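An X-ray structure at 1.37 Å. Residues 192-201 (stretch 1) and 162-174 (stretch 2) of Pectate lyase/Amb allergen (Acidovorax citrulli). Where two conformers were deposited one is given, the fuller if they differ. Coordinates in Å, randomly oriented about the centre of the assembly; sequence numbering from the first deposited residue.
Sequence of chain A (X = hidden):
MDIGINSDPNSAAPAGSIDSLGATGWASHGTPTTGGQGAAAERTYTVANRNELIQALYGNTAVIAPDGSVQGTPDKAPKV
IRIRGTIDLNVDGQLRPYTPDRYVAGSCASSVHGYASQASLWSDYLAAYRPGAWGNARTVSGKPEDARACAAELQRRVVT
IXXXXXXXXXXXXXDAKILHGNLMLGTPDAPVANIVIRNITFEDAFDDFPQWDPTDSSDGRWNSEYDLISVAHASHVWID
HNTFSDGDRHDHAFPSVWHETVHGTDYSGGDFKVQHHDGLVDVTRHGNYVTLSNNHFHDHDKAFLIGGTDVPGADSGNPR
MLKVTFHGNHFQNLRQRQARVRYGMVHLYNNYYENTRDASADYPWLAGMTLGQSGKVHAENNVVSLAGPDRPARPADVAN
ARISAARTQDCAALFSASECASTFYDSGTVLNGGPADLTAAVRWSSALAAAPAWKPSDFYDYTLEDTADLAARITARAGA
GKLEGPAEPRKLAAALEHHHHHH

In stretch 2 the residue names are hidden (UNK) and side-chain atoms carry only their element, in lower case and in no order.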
ATOM      1  N   VAL A 192       5.426  30.685 -13.583  1.00  5.24           N
ATOM      2  CA  VAL A 192       6.790  30.245 -13.807  1.00  4.91           C
ATOM      3  C   VAL A 192       6.926  29.589 -15.174  1.00  4.85           C
ATOM      4  O   VAL A 192       5.939  29.251 -15.826  1.00  5.13           O
ATOM      5  CB  VAL A 192       7.235  29.208 -12.731  1.00  5.16           C
ATOM      6  CG1 VAL A 192       7.123  29.820 -11.330  1.00  5.66           C
ATOM      7  CG2 VAL A 192       6.410  27.921 -12.847  1.00  5.70           C
ATOM      8  N   ALA A 193       8.161  29.367 -15.588  1.00  4.82           N
ATOM      9  CA  ALA A 193       8.427  28.614 -16.800  1.00  4.75           C
ATOM     10  C   ALA A 193       9.659  27.757 -16.605  1.00  4.46           C
ATOM     11  O   ALA A 193      10.525  28.070 -15.780  1.00  4.77           O
ATOM     12  CB  ALA A 193       8.652  29.552 -17.987  1.00  5.74           C
ATOM     13  N   ASN A 194       9.735  26.689 -17.396  1.00  4.22           N
ATOM     14  CA  ASN A 194      10.982  25.962 -17.646  1.00  4.25           C
ATOM     15  C   ASN A 194      11.373  25.024 -16.494  1.00  4.16           C
ATOM     16  O   ASN A 194      12.301  25.302 -15.722  1.00  4.15           O
ATOM     17  CB  ASN A 194      12.112  26.920 -18.009  1.00  4.17           C
ATOM     18  CG  ASN A 194      13.294  26.183 -18.561  1.00  3.52           C
ATOM     19  OD1 ASN A 194      13.123  25.139 -19.216  1.00  4.18           O
ATOM     20  ND2 ASN A 194      14.504  26.708 -18.324  1.00  4.46           N
ATOM     21  N   ILE A 195      10.657  23.904 -16.387  1.00  3.83           N
ATOM     22  CA  ILE A 195      10.818  22.968 -15.271  1.00  3.62           C
ATOM     23  C   ILE A 195      10.974  21.554 -15.816  1.00  3.15           C
ATOM     24  O   ILE A 195      10.245  21.155 -16.737  1.00  4.03           O
ATOM     25  CB  ILE A 195       9.612  23.054 -14.309  1.00  4.16           C
ATOM     26  CG1 ILE A 195       9.626  24.398 -13.566  1.00  4.90           C
ATOM     27  CG2 ILE A 195       9.615  21.881 -13.322  1.00  4.98           C
ATOM     28  CD1 ILE A 195       8.302  24.738 -12.867  1.00  5.34           C
ATOM     29  N   VAL A 196      11.959  20.818 -15.277  1.00  2.49           N
ATOM     30  CA  VAL A 196      12.215  19.436 -15.663  1.00  2.72           C
ATOM     31  C   VAL A 196      12.157  18.574 -14.400  1.00  2.83           C
ATOM     32  O   VAL A 196      12.752  18.925 -13.371  1.00  3.28           O
ATOM     33  CB  VAL A 196      13.599  19.304 -16.328  1.00  3.31           C
ATOM     34  CG1 VAL A 196      13.997  17.817 -16.460  1.00  4.48           C
ATOM     35  CG2 VAL A 196      13.618  20.027 -17.676  1.00  4.15           C
ATOM     36  N   ILE A 197      11.433  17.451 -14.479  1.00  2.53           N
ATOM     37  CA  ILE A 197      11.293  16.548 -13.338  1.00  2.71           C
ATOM     38  C   ILE A 197      11.546  15.134 -13.846  1.00  2.89           C
ATOM     39  O   ILE A 197      10.832  14.677 -14.742  1.00  3.20           O
ATOM     40  CB  ILE A 197       9.859  16.653 -12.707  1.00  3.40           C
ATOM     41  CG1 ILE A 197       9.605  18.088 -12.205  1.00  3.97           C
ATOM     42  CG2 ILE A 197       9.673  15.642 -11.593  1.00  4.08           C
ATOM     43  CD1 ILE A 197       8.183  18.354 -11.769  1.00  4.47           C
ATOM     44  N   ARG A 198      12.574  14.455 -13.321  1.00  2.73           N
ATOM     45  CA  ARG A 198      12.947  13.124 -13.818  1.00  3.27           C
ATOM     46  C   ARG A 198      13.391  12.184 -12.708  1.00  2.88           C
ATOM     47  O   ARG A 198      13.964  12.601 -11.711  1.00  3.41           O
ATOM     48  CB  ARG A 198      14.116  13.193 -14.816  1.00  3.77           C
ATOM     49  CG  ARG A 198      13.937  14.230 -15.901  1.00  4.54           C
ATOM     50  CD  ARG A 198      15.128  14.232 -16.832  1.00  4.49           C
ATOM     51  NE  ARG A 198      15.101  13.119 -17.782  1.00  4.19           N
ATOM     52  CZ  ARG A 198      16.100  12.834 -18.604  1.00  4.55           C
ATOM     53  NH1 ARG A 198      17.254  13.497 -18.514  1.00  6.13           N
ATOM     54  NH2 ARG A 198      15.950  11.871 -19.501  1.00  5.37           N
ATOM     55  N   ASN A 199      13.145  10.891 -12.931  1.00  3.51           N
ATOM     56  CA  ASN A 199      13.730   9.822 -12.140  1.00  3.11           C
ATOM     57  C   ASN A 199      13.303   9.794 -10.679  1.00  2.73           C
ATOM     58  O   ASN A 199      14.061   9.328  -9.834  1.00  3.51           O
ATOM     59  CB  ASN A 199      15.259   9.820 -12.242  1.00  3.16           C
ATOM     60  CG  ASN A 199      15.850   8.474 -11.866  1.00  3.30           C
ATOM     61  OD1 ASN A 199      15.279   7.436 -12.209  1.00  3.88           O
ATOM     62  ND2 ASN A 199      16.997   8.477 -11.172  1.00  4.18           N
ATOM     63  N   ILE A 200      12.067  10.217 -10.399  1.00  3.05           N
ATOM     64  CA  ILE A 200      11.538  10.228  -9.033  1.00  3.21           C
ATOM     65  C   ILE A 200      10.305   9.335  -8.989  1.00  3.38           C
ATOM     66  O   ILE A 200       9.508   9.285  -9.942  1.00  3.38           O
ATOM     67  CB  ILE A 200      11.165  11.670  -8.614  1.00  3.34           C
ATOM     68  CG1 ILE A 200      12.430  12.523  -8.569  1.00  4.10           C
ATOM     69  CG2 ILE A 200      10.434  11.710  -7.259  1.00  3.97           C
ATOM     70  CD1 ILE A 200      12.171  14.010  -8.680  1.00  4.45           C
ATOM     71  N   THR A 201      10.159   8.603  -7.889  1.00  3.37           N
ATOM     72  CA  THR A 201       8.912   7.886  -7.611  1.00  3.55           C
ATOM     73  C   THR A 201       8.055   8.734  -6.671  1.00  3.74           C
ATOM     74  O   THR A 201       8.451   8.994  -5.535  1.00  4.53           O
ATOM     75  CB  THR A 201       9.211   6.508  -7.008  1.00  4.20           C
ATOM     76  OG1 THR A 201       9.849   5.727  -8.012  1.00  4.96           O
ATOM     77  CG2 THR A 201       7.936   5.782  -6.588  1.00  4.63           C
ATOM     78  N   UNK A 162       5.912  24.935  -3.590  1.00  4.76           N
ATOM     79  CA  UNK A 162       6.014  25.818  -4.745  0.50  4.23           C
ATOM     80  C   UNK A 162       7.320  25.591  -5.520  1.00  4.59           C
ATOM     81  O   UNK A 162       8.418  25.667  -4.949  1.00  5.82           O
ATOM     82  o   UNK A 162       5.958  28.151  -5.367  0.50  3.98           O
ATOM     83  c   UNK A 162       5.943  27.271  -4.268  0.50  4.30           C
ATOM     84  N   UNK A 163       7.200  25.327  -6.816  1.00  3.72           N
ATOM     85  CA  UNK A 163       8.381  25.134  -7.670  1.00  4.11           C
ATOM     86  C   UNK A 163       8.555  26.335  -8.593  1.00  4.15           C
ATOM     87  O   UNK A 163       7.654  26.665  -9.358  1.00  4.89           O
ATOM     88  c   UNK A 163       8.262  23.842  -8.511  1.00  4.04           C
ATOM     89  c   UNK A 163       9.492  23.650  -9.380  1.00  5.05           C
ATOM     90  c   UNK A 163       8.062  22.637  -7.587  1.00  4.87           C
ATOM     91  N   UNK A 164       9.706  27.013  -8.513  1.00  3.70           N
ATOM     92  CA  UNK A 164       9.928  28.235  -9.300  1.00  4.44           C
ATOM     93  C   UNK A 164      10.535  27.962 -10.680  1.00  4.65           C
ATOM     94  O   UNK A 164      10.803  26.819 -11.049  1.00  5.12           O
ATOM     95  c   UNK A 164      10.936  29.002  -8.434  1.00  4.72           C
ATOM     96  c   UNK A 164      10.833  26.746  -7.594  1.00  4.24           C
ATOM     97  c   UNK A 164      11.812  27.890  -7.886  1.00  4.69           C
ATOM     98  N   UNK A 165      10.758  29.030 -11.440  1.00  4.59           N
ATOM     99  CA  UNK A 165      11.327  28.950 -12.785  1.00  4.24           C
ATOM    100  C   UNK A 165      12.660  28.234 -12.807  1.00  3.99           C
ATOM    101  O   UNK A 165      13.430  28.269 -11.839  1.00  4.83           O
ATOM    102  c   UNK A 165      10.352  31.231 -13.299  1.00  6.41           C
ATOM    103  o   UNK A 165       9.796  31.538 -14.371  1.00  7.62           O
ATOM    104  c   UNK A 165      11.585  30.352 -13.345  1.00  5.02           C
ATOM    105  o   UNK A 165       9.937  31.616 -12.184  1.00  7.89           O
ATOM    106  N   UNK A 166      12.950  27.627 -13.953  1.00  4.43           N
ATOM    107  CA  UNK A 166      14.297  27.149 -14.240  1.00  4.19           C
ATOM    108  C   UNK A 166      14.775  26.141 -13.208  1.00  3.63           C
ATOM    109  O   UNK A 166      15.877  26.231 -12.679  1.00  4.48           O
ATOM    110  c   UNK A 166      14.836  29.336 -15.399  1.00  5.30           C
ATOM    111  n   UNK A 166      14.826  30.604 -15.008  1.00  6.27           N
ATOM    112  c   UNK A 166      15.280  28.319 -14.373  1.00  4.85           C
ATOM    113  o   UNK A 166      14.509  28.986 -16.526  1.00  5.55           O
ATOM    114  N   UNK A 167      13.923  25.156 -12.945  1.00  3.48           N
ATOM    115  CA  UNK A 167      14.204  24.168 -11.922  1.00  3.54           C
ATOM    116  C   UNK A 167      14.229  22.777 -12.503  1.00  3.55           C
ATOM    117  O   UNK A 167      13.303  22.387 -13.225  1.00  4.02           O
ATOM    118  o   UNK A 167      13.105  25.519 -10.243  1.00  3.94           O
ATOM    119  c   UNK A 167      13.117  24.213 -10.830  1.00  3.86           C
ATOM    120  c   UNK A 167      13.382  23.174  -9.732  1.00  4.49           C
ATOM    121  N   UNK A 168      15.272  22.026 -12.165  1.00  3.77           N
ATOM    122  CA  UNK A 168      15.290  20.583 -12.380  1.00  3.63           C
ATOM    123  C   UNK A 168      15.228  19.836 -11.060  1.00  3.52           C
ATOM    124  O   UNK A 168      15.998  20.142 -10.140  1.00  4.48           O
ATOM    125  o   UNK A 168      16.537  20.690 -14.435  1.00  4.37           O
ATOM    126  c   UNK A 168      16.558  20.161 -13.118  1.00  3.96           C
ATOM    127  N   UNK A 169      14.299  18.881 -10.970  1.00  3.18           N
ATOM    128  CA  UNK A 169      14.228  17.942  -9.857  1.00  3.65           C
ATOM    129  C   UNK A 169      14.607  16.592 -10.434  1.00  3.31           C
ATOM    130  O   UNK A 169      13.890  16.064 -11.302  1.00  4.61           O
ATOM    131  c   UNK A 169      10.825  19.068  -8.320  1.00  8.48           C
ATOM    132  c   UNK A 169      12.294  19.185  -8.682  1.00  7.02           C
ATOM    133  c   UNK A 169      13.066  19.577  -7.456  1.00  9.31           C
ATOM    134  c   UNK A 169      12.818  17.876  -9.266  1.00  5.25           C
ATOM    135  N   UNK A 170      15.731  16.036  -9.968  1.00  3.24           N
ATOM    136  CA  UNK A 170      16.308  14.851 -10.597  1.00  3.49           C
ATOM    137  C   UNK A 170      16.560  13.803  -9.525  1.00  3.04           C
ATOM    138  O   UNK A 170      17.367  14.011  -8.628  1.00  4.24           O
ATOM    139  c   UNK A 170      18.896  16.610 -12.963  1.00  4.98           C
ATOM    140  c   UNK A 170      17.514  16.269 -12.424  1.00  4.43           C
ATOM    141  c   UNK A 170      16.583  15.881 -13.587  1.00  5.44           C
ATOM    142  c   UNK A 170      17.626  15.203 -11.322  1.00  3.63           C
ATOM    143  N   UNK A 171      15.829  12.699  -9.575  1.00  3.22           N
ATOM    144  CA  UNK A 171      16.071  11.644  -8.605  1.00  3.98           C
ATOM    145  C   UNK A 171      17.453  11.028  -8.749  1.00  3.51           C
ATOM    146  O   UNK A 171      17.940  10.861  -9.867  1.00  3.59           O
ATOM    147  N   UNK A 172      18.062  10.652  -7.619  1.00  3.77           N
ATOM    148  CA  UNK A 172      19.309   9.889  -7.647  1.00  4.25           C
ATOM    149  C   UNK A 172      19.027   8.387  -7.624  1.00  4.84           C
ATOM    150  O   UNK A 172      18.294   7.887  -6.758  1.00  5.25           O
ATOM    151  c   UNK A 172      21.249  12.219  -5.211  1.00  6.89           C
ATOM    152  c   UNK A 172      20.631  11.696  -6.499  1.00  5.52           C
ATOM    153  c   UNK A 172      21.376   9.275  -6.315  1.00  6.69           C
ATOM    154  c   UNK A 172      20.188  10.229  -6.424  1.00  5.41           C
ATOM    155  N   UNK A 173      19.612   7.647  -8.563  1.00  5.12           N
ATOM    156  CA  UNK A 173      19.597   6.192  -8.424  1.00  5.45           C
ATOM    157  C   UNK A 173      18.233   5.581  -8.700  1.00  5.21           C
ATOM    158  O   UNK A 173      17.468   6.055  -9.546  1.00  5.62           O
ATOM    159  N   UNK A 174      17.928   4.514  -7.978  1.00  5.41           N
ATOM    160  CA  UNK A 174      16.722   3.740  -8.242  1.00  7.03           C
ATOM    161  C   UNK A 174      15.681   3.879  -7.142  1.00  7.26           C
ATOM    162  O   UNK A 174      14.633   3.242  -7.203  1.00  8.75           O
ATOM    163  c   UNK A 174      17.073   2.255  -8.404  1.00  7.50           C
ATOM    164  c   UNK A 174      17.978   2.032  -9.631  1.00  8.56           C
ATOM    165  o   UNK A 174      17.752   1.810  -7.226  1.00  8.44           O
TER
HETATM  166  O   HOH W   1      14.868   6.885  -8.624  1.00  5.05           O
HETATM  167  O   HOH W   2      12.510   5.929  -7.415  1.00  5.84           O

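Position 162 carries one carbon and then one oxygen, and lies out of reach of stretch 1; a lone hydroxyl on CB makes it Ser162. At position 163 one carbon carries two more, a short branched group directed toward stretch 1 with a carbon 3.8 Å from Ile195 CD1. This is Val163, whose compact apolar fork suits a buried place against an isoleucine. Position 164 has three carbons closing a ring onto its own backbone N. It is Pro164, and its backbone lines the contact: the O lies 3.7 Å from Ile195 CG1, while its CA-to-CB bond points away from stretch 1.

At position 165 there are two carbons, the second bearing two oxygens, one of them 3.0 Å from Ala193 N. No side-chain atom is nitrogen, so this is Asp165, a carboxylate able only to accept from that amide; Ala193 N donates to its OD2. Position 166 has the same skeleton but ends in one oxygen and one nitrogen, which identifies the amide Asn166. Its OD1 accepts from Asn194 ND2 at 2.9 Å, and its phi/psi of 59/49 is a left-handed conformation that asparagine tolerates better than most residues. Its N also donates to Ala193 O, at 3.1 Å.

Position 167 shows one carbon carrying an oxygen and a carbon: Thr167, beta-branched as strands often favour. Its OG1 donates to Pro164 O at 2.8 Å, tying the strand to the preceding turn, while its backbone O accepts from Val196 N at 2.9 Å. Position 168 has one carbon and one oxygen, the small side chain of Ser168; its OG lies 3.8 Å from Val196 CB, on the same sheet face.

Four carbons, forked at the second, define position 169 as Leu169. The side chain lies on the face of Ile197, with CD1 4.2 Å from Ile197 CG1 and CB 4.0 Å from Ile200 CD1, an apolar surface matched to buried neighbours. Position 170 has the same forked set of four carbons, on the opposite face: Leu170, whose CD2 lies 3.8 Å from Arg198 CB and 4.3 Å from Val196 CG1.

Position 171 has no side-chain atoms and is Gly171. A CB here would stand 1.9 Å from Asn199 O, a clash. Position 172 has four carbons, forked at the first with one arm two carbons long: Ile172, buried but pointing away. Position 173 again lacks a side chain; its positive phi, 73°, favours Gly173. Position 174 has one carbon carrying an oxygen and a carbon, pointing away: Thr174.

The contact is a parallel pairing in which Leu169 N donates to Val196 O, Leu169 O accepts from Arg198 N, and Gly171 N donates to Arg198 O, at 2.9, 2.9 and 2.8 Å. Side chains alternate between the faces. Asparagines secure both ends: beyond the Asn194–Asn166 bond, Asn199 ND2 donates to Gly171 O at 2.9 Å and Gly173 O at 3.0 Å, and a water bridges Gly173 O and Asn199 O.

Stretch 2 (162-174) SVPDNTSLLGIGT
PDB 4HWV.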